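Local atomic coordinates of avirulence protein AvrP123 (Melampsora lini, PDB entry 5VJJ), a protein that is a secreted zinc-binding avirulence effector of flax rust, possibly acting in the host nucleus and recognised by the flax resistance protein P. Residues 31-36 with 45-50; 55-58 with 62-65; 70-73 with 79-82. All coordinates share one frame; numbering follows the deposited sequence.

How the contacts relate
Three contacts, each with at least one zinc ligand, are strung along an elongated chain, and none forms a deep core. Contacts 1 and 3 lie on the same side of the chain's centre, with centres about 9 Å apart. Both reach the same zinc ion, contact 1 through Cys33 and Cys47 and contact 3 through His73; the Pro50 carbonyl of contact 1 also meets the Ser70 amide of contact 3. Contact 2 lies on the opposite side, its centre about 22 Å from that of contact 1. It is a strand pairing held by backbone hydrogen bonds, whereas contact 1 relies on thiolate-metal bonds and contact 3 on small apolar groups between two zinc sites.

Contact 1 of 3, residues 31-36 with 45-50; sequences VRCRAT and GDCPGP. With ZN (zinc ion), chain D.
Cys33 and Cys47 face each other across a zinc ion and make the direct contact between two irregular loop segments, 31-36 and 45-50. Along 45-50, Cys47 is the first residue to touch the other segment. Its SG lies anti to the backbone N (chi1 172°), the same choice as in Cys33, and each thiolate thus reaches the metal between the two segments. Cys47 SG binds the zinc at 2.3 Å, and Cys33 SG binds it at 2.3 Å from the other segment. Cys33 SG also lies 3.8 Å from Cys47 CB, and the CB atoms of Cys33 and Cys47 are 4.0 Å apart; beyond this the two segments are joined through the metal. Two residues on, Gly49 N donates to Cys47 SG at 3.2 Å; at its backbone angles a side chain would run into the preceding carbonyl, which calls for glycine. Ala35 N likewise donates to Cys33 SG, at 3.6 Å. Such amide-to-sulfur bonds from two residues downstream are familiar at zinc-bound cysteines and would probably stabilise the thiolate charge. A cis peptide bond precedes Pro50, which closes the segment. Cys69 and His73 complete this site of three cysteines and one histidine. Both segments belong to the long loop between strands 29-30 and 51-58, with Val31 backbone-bonded to Ala51 and Cys33 packed on Ala51, while Pro50 is backbone-bonded to Ser70 just beyond strand 64-69.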
ATOM      1  N   VAL A  31      -1.991  -5.811  -4.881  1.00 36.07           N
ATOM      2  CA  VAL A  31      -3.426  -5.556  -4.887  1.00 19.97           C
ATOM      3  C   VAL A  31      -3.727  -4.444  -5.882  1.00 22.98           C
ATOM      4  O   VAL A  31      -2.833  -3.743  -6.359  1.00 23.73           O
ATOM      5  CB  VAL A  31      -3.964  -5.163  -3.488  1.00 17.76           C
ATOM      6  CG1 VAL A  31      -3.999  -6.364  -2.573  1.00 17.40           C
ATOM      7  CG2 VAL A  31      -3.128  -4.045  -2.883  1.00 26.27           C
ATOM      8  N   ARG A  32      -5.013  -4.281  -6.191  1.00 35.24           N
ATOM      9  CA  ARG A  32      -5.465  -3.154  -6.989  1.00 19.32           C
ATOM     10  C   ARG A  32      -5.355  -1.876  -6.172  1.00 19.06           C
ATOM     11  O   ARG A  32      -5.765  -1.835  -5.008  1.00 26.28           O
ATOM     12  CB  ARG A  32      -6.912  -3.353  -7.432  1.00 37.31           C
ATOM     13  CG  ARG A  32      -7.138  -4.413  -8.491  1.00 21.77           C
ATOM     14  CD  ARG A  32      -8.627  -4.519  -8.830  1.00 20.16           C
ATOM     15  NE  ARG A  32      -8.886  -5.433  -9.936  1.00 29.49           N
ATOM     16  CZ  ARG A  32     -10.098  -5.824 -10.319  1.00 21.03           C
ATOM     17  NH1 ARG A  32     -11.175  -5.387  -9.679  1.00 26.40           N
ATOM     18  NH2 ARG A  32     -10.236  -6.660 -11.337  1.00 21.66           N
ATOM     19  N   CYS A  33      -4.812  -0.827  -6.786  1.00 31.65           N
ATOM     20  CA  CYS A  33      -4.790   0.494  -6.176  1.00 27.22           C
ATOM     21  C   CYS A  33      -6.100   1.204  -6.491  1.00 32.94           C
ATOM     22  O   CYS A  33      -6.485   1.322  -7.659  1.00 30.75           O
ATOM     23  CB  CYS A  33      -3.604   1.312  -6.683  1.00 19.94           C
ATOM     24  SG  CYS A  33      -3.594   2.981  -6.014  1.00 29.45           S
ATOM     25  N   ARG A  34      -6.784   1.670  -5.448  1.00 19.66           N
ATOM     26  CA  ARG A  34      -8.090   2.303  -5.583  1.00 19.43           C
ATOM     27  C   ARG A  34      -8.027   3.827  -5.567  1.00 29.19           C
ATOM     28  O   ARG A  34      -9.077   4.475  -5.610  1.00 35.26           O
ATOM     29  CB  ARG A  34      -9.020   1.818  -4.466  1.00 19.07           C
ATOM     30  CG  ARG A  34      -9.400   0.358  -4.580  1.00 19.76           C
ATOM     31  CD  ARG A  34     -10.309  -0.064  -3.448  1.00 19.79           C
ATOM     32  NE  ARG A  34     -11.227  -1.120  -3.860  1.00 23.92           N
ATOM     33  CZ  ARG A  34     -12.187  -1.624  -3.091  1.00 31.87           C
ATOM     34  NH1 ARG A  34     -12.362  -1.176  -1.854  1.00 37.51           N
ATOM     35  NH2 ARG A  34     -12.972  -2.582  -3.562  1.00 49.33           N
ATOM     36  N   ALA A  35      -6.834   4.414  -5.517  1.00 27.70           N
ATOM     37  CA  ALA A  35      -6.724   5.866  -5.488  1.00 33.39           C
ATOM     38  C   ALA A  35      -7.276   6.474  -6.774  1.00 34.98           C
ATOM     39  O   ALA A  35      -7.259   5.852  -7.841  1.00 23.01           O
ATOM     40  CB  ALA A  35      -5.268   6.285  -5.299  1.00 23.38           C
ATOM     41  N   THR A  36      -7.784   7.700  -6.660  1.00 23.17           N
ATOM     42  CA  THR A  36      -8.191   8.485  -7.818  1.00 47.92           C
ATOM     43  C   THR A  36      -7.043   9.379  -8.267  1.00 26.21           C
ATOM     44  O   THR A  36      -6.235   9.840  -7.457  1.00 27.76           O
ATOM     45  CB  THR A  36      -9.414   9.352  -7.505  1.00 35.58           C
ATOM     46  OG1 THR A  36      -9.170  10.116  -6.320  1.00 39.56           O
ATOM     47  CG2 THR A  36     -10.661   8.494  -7.317  1.00 24.93           C
ATOM     48  N   GLY A  45      -9.093   7.298 -14.974  1.00 26.65           N
ATOM     49  CA  GLY A  45      -8.427   6.013 -15.095  1.00 25.65           C
ATOM     50  C   GLY A  45      -7.976   5.496 -13.746  1.00 24.80           C
ATOM     51  O   GLY A  45      -7.895   6.239 -12.762  1.00 42.88           O
ATOM     52  N   ASP A  46      -7.681   4.200 -13.723  1.00 30.65           N
ATOM     53  CA  ASP A  46      -7.181   3.533 -12.533  1.00 25.92           C
ATOM     54  C   ASP A  46      -5.662   3.611 -12.472  1.00 25.85           C
ATOM     55  O   ASP A  46      -4.977   3.586 -13.499  1.00 26.28           O
ATOM     56  CB  ASP A  46      -7.604   2.064 -12.516  1.00 23.34           C
ATOM     57  CG  ASP A  46      -9.077   1.873 -12.797  1.00 22.93           C
ATOM     58  OD1 ASP A  46      -9.893   2.689 -12.321  1.00 39.32           O
ATOM     59  OD2 ASP A  46      -9.419   0.895 -13.490  1.00 24.60           O
ATOM     60  N   CYS A  47      -5.140   3.686 -11.258  1.00 51.22           N
ATOM     61  CA  CYS A  47      -3.703   3.589 -11.064  1.00 39.11           C
ATOM     62  C   CYS A  47      -3.246   2.168 -11.374  1.00 31.64           C
ATOM     63  O   CYS A  47      -3.786   1.217 -10.799  1.00 28.14           O
ATOM     64  CB  CYS A  47      -3.322   3.951  -9.636  1.00 28.68           C
ATOM     65  SG  CYS A  47      -1.576   3.639  -9.278  1.00 37.05           S
ATOM     66  N   PRO A  48      -2.267   1.975 -12.268  1.00 29.03           N
ATOM     67  CA  PRO A  48      -1.774   0.616 -12.542  1.00 38.58           C
ATOM     68  C   PRO A  48      -0.902   0.030 -11.443  1.00 42.85           C
ATOM     69  O   PRO A  48      -0.440  -1.108 -11.596  1.00 30.65           O
ATOM     70  CB  PRO A  48      -0.954   0.788 -13.832  1.00 40.04           C
ATOM     71  CG  PRO A  48      -1.319   2.133 -14.367  1.00 50.74           C
ATOM     72  CD  PRO A  48      -1.680   2.959 -13.191  1.00 27.39           C
ATOM     73  N   GLY A  49      -0.652   0.754 -10.358  1.00 34.89           N
ATOM     74  CA  GLY A  49       0.243   0.275  -9.319  1.00 35.64           C
ATOM     75  C   GLY A  49       1.679   0.688  -9.585  1.00 41.41           C
ATOM     76  O   GLY A  49       1.923   1.609 -10.366  1.00 36.54           O
ATOM     77  N   PRO A  50       2.644   0.001  -8.956  1.00 33.28           N
ATOM     78  CA  PRO A  50       2.467  -1.162  -8.075  1.00 28.42           C
ATOM     79  C   PRO A  50       1.937  -0.811  -6.682  1.00 42.42           C
ATOM     80  O   PRO A  50       2.400   0.150  -6.057  1.00 27.66           O
ATOM     81  CB  PRO A  50       3.886  -1.746  -7.970  1.00 52.41           C
ATOM     82  CG  PRO A  50       4.720  -1.014  -8.987  1.00 42.92           C
ATOM     83  CD  PRO A  50       4.067   0.314  -9.156  1.00 33.04           C
TER
HETATM   84 ZN    ZN D 202      -1.661   3.791  -6.945  1.00 36.32          ZN

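Contact 2 of 3, residues 55-58 with 62-65; sequences MYRC and GPRS. With ZN (zinc ion), chain C.
Tyr56 places CG between its backbone N and carbonyl carbon (chi1 47°), which swings the ring across to Arg64 on the partner strand, while Arg64 runs out straight with CG anti to the backbone N (chi1 -168°) along the same side. This is the end of the antiparallel beta hairpin formed by strands 51-58 and 64-69, where the turn carries a zinc site. Arg64 O sits 3.5 Å above the Tyr56 ring plane, over the ring centre, and Tyr56 CE2 touches Arg64 CB at 3.6 Å. Ring and guanidinium are turned 42° apart. The two side chains lie alongside, pointing the same way, with Cys16 packed against both; the Tyr56 hydroxyl is hydrogen-bonded to His66 ND1.

The same Arg64 carbonyl takes Tyr56 N at 3.1 Å, so the oxygen that pairs the strands also lies over the ring face. Arg64 N returns a nearly straight bond to Tyr56 O at 3.0 Å, completing the hydrogen-bonded pair. Nearer the turn, Cys58 and Gly62 form a second such pair. Cys58 N approaches Gly62 O from above the carbonyl plane at 3.1 Å, and Gly62, with positive phi, lets the chain leave the turn. Cys58 SG points to the zinc ion that Cys16, Cys18 and Cys61 also bind, so the pairing probably helps to position this ligand.

On the other face of the hairpin are Met55, Ser65, Arg57 and Pro63. Met55 SD rests on Ser65 CB at 3.8 Å, while Ser65 OG is hydrogen-bonded to Tyr54 O. Arg57, bent at two successive bonds, lays its chain alongside the proline ring, Arg57 CD lying 3.4 Å from Pro63 CD.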
ATOM      1  N   MET A  55      -0.647  -6.995   6.054  1.00 33.22           N
ATOM      2  CA  MET A  55      -1.425  -7.604   7.124  1.00 20.70           C
ATOM      3  C   MET A  55      -0.517  -7.734   8.338  1.00 21.09           C
ATOM      4  O   MET A  55       0.556  -8.340   8.249  1.00 35.97           O
ATOM      5  CB  MET A  55      -1.959  -8.975   6.705  1.00 20.05           C
ATOM      6  CG  MET A  55      -3.058  -8.935   5.653  1.00 39.71           C
ATOM      7  SD  MET A  55      -4.630  -8.435   6.372  1.00 43.29           S
ATOM      8  CE  MET A  55      -5.777  -9.179   5.221  1.00 56.33           C
ATOM      9  N   TYR A  56      -0.938  -7.163   9.462  1.00 20.75           N
ATOM     10  CA  TYR A  56      -0.130  -7.215  10.668  1.00 23.47           C
ATOM     11  C   TYR A  56      -1.037  -7.213  11.891  1.00 34.74           C
ATOM     12  O   TYR A  56      -2.254  -7.039  11.796  1.00 27.60           O
ATOM     13  CB  TYR A  56       0.858  -6.050  10.711  1.00 52.96           C
ATOM     14  CG  TYR A  56       0.227  -4.722  10.388  1.00 32.57           C
ATOM     15  CD1 TYR A  56       0.219  -4.234   9.092  1.00 32.75           C
ATOM     16  CD2 TYR A  56      -0.365  -3.954  11.381  1.00 26.65           C
ATOM     17  CE1 TYR A  56      -0.357  -3.018   8.793  1.00 28.60           C
ATOM     18  CE2 TYR A  56      -0.936  -2.741  11.091  1.00 34.51           C
ATOM     19  CZ  TYR A  56      -0.932  -2.273   9.799  1.00 38.84           C
ATOM     20  OH  TYR A  56      -1.513  -1.052   9.509  1.00 23.66           O
ATOM     21  N   ARG A  57      -0.419  -7.425  13.049  1.00 21.38           N
ATOM     22  CA  ARG A  57      -1.103  -7.504  14.337  1.00 22.79           C
ATOM     23  C   ARG A  57      -0.434  -6.484  15.252  1.00 21.87           C
ATOM     24  O   ARG A  57       0.565  -6.790  15.900  1.00 22.29           O
ATOM     25  CB  ARG A  57      -1.024  -8.919  14.913  1.00 22.50           C
ATOM     26  CG  ARG A  57      -1.740  -9.110  16.253  1.00 34.27           C
ATOM     27  CD  ARG A  57      -3.214  -9.412  16.057  1.00 43.67           C
ATOM     28  NE  ARG A  57      -3.439 -10.786  15.611  1.00 49.06           N
ATOM     29  CZ  ARG A  57      -3.772 -11.801  16.407  1.00 60.90           C
ATOM     30  NH1 ARG A  57      -3.936 -11.622  17.714  1.00 37.23           N
ATOM     31  NH2 ARG A  57      -3.948 -13.007  15.889  1.00 52.14           N
ATOM     32  N   CYS A  58      -0.983  -5.274  15.304  1.00 30.43           N
ATOM     33  CA  CYS A  58      -0.355  -4.205  16.077  1.00 25.13           C
ATOM     34  C   CYS A  58      -0.536  -4.454  17.571  1.00 24.06           C
ATOM     35  O   CYS A  58      -1.650  -4.761  18.012  1.00 23.60           O
ATOM     36  CB  CYS A  58      -0.954  -2.853  15.707  1.00 34.59           C
ATOM     37  SG  CYS A  58      -0.206  -1.468  16.595  1.00 35.16           S
ATOM     38  N   GLY A  62      -4.217  -4.142  17.517  1.00 33.08           N
ATOM     39  CA  GLY A  62      -4.597  -5.483  17.152  1.00 21.81           C
ATOM     40  C   GLY A  62      -4.604  -5.661  15.647  1.00 27.93           C
ATOM     41  O   GLY A  62      -4.009  -4.870  14.907  1.00 24.29           O
ATOM     42  N   PRO A  63      -5.283  -6.704  15.160  1.00 19.08           N
ATOM     43  CA  PRO A  63      -5.295  -6.976  13.712  1.00 21.92           C
ATOM     44  C   PRO A  63      -5.630  -5.754  12.870  1.00 19.31           C
ATOM     45  O   PRO A  63      -6.683  -5.142  13.066  1.00 22.76           O
ATOM     46  CB  PRO A  63      -6.373  -8.061  13.568  1.00 18.07           C
ATOM     47  CG  PRO A  63      -6.421  -8.736  14.911  1.00 28.28           C
ATOM     48  CD  PRO A  63      -6.089  -7.676  15.922  1.00 18.38           C
ATOM     49  N   ARG A  64      -4.755  -5.392  11.932  1.00 19.73           N
ATOM     50  CA  ARG A  64      -4.981  -4.213  11.104  1.00 30.87           C
ATOM     51  C   ARG A  64      -4.268  -4.389   9.770  1.00 20.56           C
ATOM     52  O   ARG A  64      -3.396  -5.247   9.618  1.00 54.55           O
ATOM     53  CB  ARG A  64      -4.509  -2.931  11.808  1.00 21.16           C
ATOM     54  CG  ARG A  64      -4.982  -1.647  11.140  1.00 37.51           C
ATOM     55  CD  ARG A  64      -4.664  -0.419  11.977  1.00 33.72           C
ATOM     56  NE  ARG A  64      -5.270   0.790  11.425  1.00 45.79           N
ATOM     57  CZ  ARG A  64      -5.209   1.989  11.997  1.00 37.93           C
ATOM     58  NH1 ARG A  64      -4.568   2.151  13.148  1.00 38.56           N
ATOM     59  NH2 ARG A  64      -5.791   3.029  11.416  1.00 37.57           N
ATOM     60  N   SER A  65      -4.655  -3.562   8.800  1.00 31.36           N
ATOM     61  CA  SER A  65      -4.135  -3.660   7.445  1.00 30.82           C
ATOM     62  C   SER A  65      -4.211  -2.296   6.770  1.00 24.28           C
ATOM     63  O   SER A  65      -5.039  -1.458   7.132  1.00 24.55           O
ATOM     64  CB  SER A  65      -4.923  -4.701   6.632  1.00 34.93           C
ATOM     65  OG  SER A  65      -4.412  -4.836   5.313  1.00 32.33           O
TER
HETATM   66 ZN    ZN C 201      -1.236   0.346  15.530  1.00 30.01          ZN

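Contact 3 of 3, residues 70-73 with 79-82; sequences SGVH and QVHP. With ZN (zinc ion), chain E; ZN (zinc ion), chain D.
Val72 presses against the residues Gln79 and Val80 of the short helix 77-80, joining the loop that carries His73 to the segment that carries His81. The contact thus bridges two zinc-finger sites, each of three cysteines and one histidine, His73 serving one metal and His81 the other. Val72 gives up the largest share of surface. Its CB lies 3.7 Å from Gln79 O, and both methyls stay close to this backbone carbonyl. With Val72 CG1 anti to the backbone N (chi1 179°), that methyl reaches two successive helix residues: Val72 CG1 meets Gln79 CB at 4.0 Å and Val80 CG2 at 4.1 Å. Val80 is the buried partner. The same methyl, Val80 CG2, also lies 4.0 Å from His73 O, and Val80 packs on Leu37 of a neighbouring loop as well. Gln79 contributes its CB and backbone alone, since its extended chain leads away and its OE1 accepts a hydrogen bond from Thr76 N. No hydrogen bond crosses between the segments, so the joint is made of van der Waals contacts along the helix flank. Beyond it, His81 leaves the helix and binds zinc with Cys39, Cys41 and Cys77, its ring stacked with that of Tyr43. His73 turns away from the helix toward the other metal, which Cys33, Cys47 and Cys69 share, and binds that zinc ion through His73 NE2 at 2.0 Å.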
ATOM      1  N   SER A  70       3.204   2.700  -5.179  1.00 47.25           N
ATOM      2  CA  SER A  70       4.292   3.493  -5.734  1.00 34.73           C
ATOM      3  C   SER A  70       3.921   4.177  -7.044  1.00 51.14           C
ATOM      4  O   SER A  70       4.739   4.923  -7.592  1.00 37.54           O
ATOM      5  CB  SER A  70       5.527   2.614  -5.949  1.00 35.92           C
ATOM      6  OG  SER A  70       6.068   2.184  -4.710  1.00 55.84           O
ATOM      7  N   GLY A  71       2.720   3.941  -7.562  1.00 52.24           N
ATOM      8  CA  GLY A  71       2.275   4.638  -8.753  1.00 43.23           C
ATOM      9  C   GLY A  71       2.171   6.134  -8.524  1.00 41.23           C
ATOM     10  O   GLY A  71       2.201   6.638  -7.401  1.00 54.43           O
ATOM     11  N   VAL A  72       2.040   6.859  -9.631  1.00 35.36           N
ATOM     12  CA  VAL A  72       1.898   8.311  -9.594  1.00 46.99           C
ATOM     13  C   VAL A  72       0.411   8.635  -9.569  1.00 43.66           C
ATOM     14  O   VAL A  72      -0.318   8.314 -10.513  1.00 57.72           O
ATOM     15  CB  VAL A  72       2.593   8.976 -10.791  1.00 37.95           C
ATOM     16  CG1 VAL A  72       2.410  10.487 -10.742  1.00 49.01           C
ATOM     17  CG2 VAL A  72       4.074   8.624 -10.812  1.00 34.97           C
ATOM     18  N   HIS A  73      -0.040   9.266  -8.484  1.00 40.94           N
ATOM     19  CA  HIS A  73      -1.437   9.652  -8.333  1.00 36.74           C
ATOM     20  C   HIS A  73      -1.699  11.113  -8.666  1.00 40.35           C
ATOM     21  O   HIS A  73      -2.795  11.441  -9.132  1.00 57.91           O
ATOM     22  CB  HIS A  73      -1.907   9.375  -6.900  1.00 48.62           C
ATOM     23  CG  HIS A  73      -1.821   7.931  -6.508  1.00 59.67           C
ATOM     24  ND1 HIS A  73      -2.014   7.497  -5.214  1.00 56.16           N
ATOM     25  CD2 HIS A  73      -1.566   6.822  -7.242  1.00 57.94           C
ATOM     26  CE1 HIS A  73      -1.882   6.183  -5.168  1.00 40.25           C
ATOM     27  NE2 HIS A  73      -1.611   5.749  -6.386  1.00 33.66           N
ATOM     28  N   GLN A  79       3.092  12.346 -16.270  1.00 50.12           N
ATOM     29  CA  GLN A  79       3.447  11.532 -15.113  1.00 53.36           C
ATOM     30  C   GLN A  79       2.322  10.577 -14.724  1.00 57.49           C
ATOM     31  O   GLN A  79       2.574   9.402 -14.436  1.00 48.68           O
ATOM     32  CB  GLN A  79       3.810  12.441 -13.938  1.00 62.68           C
ATOM     33  CG  GLN A  79       4.994  13.358 -14.223  1.00 69.56           C
ATOM     34  CD  GLN A  79       5.063  14.545 -13.281  1.00 71.86           C
ATOM     35  OE1 GLN A  79       4.049  15.183 -12.990  1.00 61.38           O
ATOM     36  NE2 GLN A  79       6.265  14.851 -12.803  1.00 69.67           N
ATOM     37  N   VAL A  80       1.077  11.055 -14.713  1.00 42.51           N
ATOM     38  CA  VAL A  80      -0.038  10.219 -14.280  1.00 52.30           C
ATOM     39  C   VAL A  80      -0.402   9.191 -15.347  1.00 49.54           C
ATOM     40  O   VAL A  80      -0.510   7.994 -15.058  1.00 35.63           O
ATOM     41  CB  VAL A  80      -1.246  11.098 -13.906  1.00 36.05           C
ATOM     42  CG1 VAL A  80      -2.477  10.244 -13.651  1.00 44.51           C
ATOM     43  CG2 VAL A  80      -0.931  11.935 -12.674  1.00 37.16           C
ATOM     44  N   HIS A  81      -0.620   9.636 -16.588  1.00 45.81           N
ATOM     45  CA  HIS A  81      -1.110   8.774 -17.667  1.00 44.66           C
ATOM     46  C   HIS A  81      -0.235   8.945 -18.903  1.00 52.48           C
ATOM     47  O   HIS A  81      -0.566   9.717 -19.813  1.00 58.22           O
ATOM     48  CB  HIS A  81      -2.576   9.078 -17.988  1.00 36.38           C
ATOM     49  CG  HIS A  81      -2.909  10.536 -17.975  1.00 40.27           C
ATOM     50  ND1 HIS A  81      -2.913  11.310 -19.114  1.00 40.97           N
ATOM     51  CD2 HIS A  81      -3.250  11.361 -16.957  1.00 61.48           C
ATOM     52  CE1 HIS A  81      -3.243  12.550 -18.798  1.00 41.61           C
ATOM     53  NE2 HIS A  81      -3.452  12.608 -17.496  1.00 79.16           N
ATOM     54  N   PRO A  82       0.896   8.227 -18.976  1.00 73.16           N
ATOM     55  CA  PRO A  82       1.751   8.294 -20.167  1.00 70.56           C
ATOM     56  C   PRO A  82       1.099   7.660 -21.394  1.00 73.27           C
ATOM     57  O   PRO A  82       1.490   7.979 -22.518  1.00 64.16           O
ATOM     58  CB  PRO A  82       2.995   7.510 -19.744  1.00 73.47           C
ATOM     59  CG  PRO A  82       2.502   6.565 -18.710  1.00 79.71           C
ATOM     60  CD  PRO A  82       1.438   7.308 -17.961  1.00 68.37           C
TER
HETATM   61 ZN    ZN E 203      -3.999  14.356 -18.074  1.00 47.47          ZN
HETATM   62 ZN    ZN D 202      -1.661   3.791  -6.945  1.00 36.32          ZN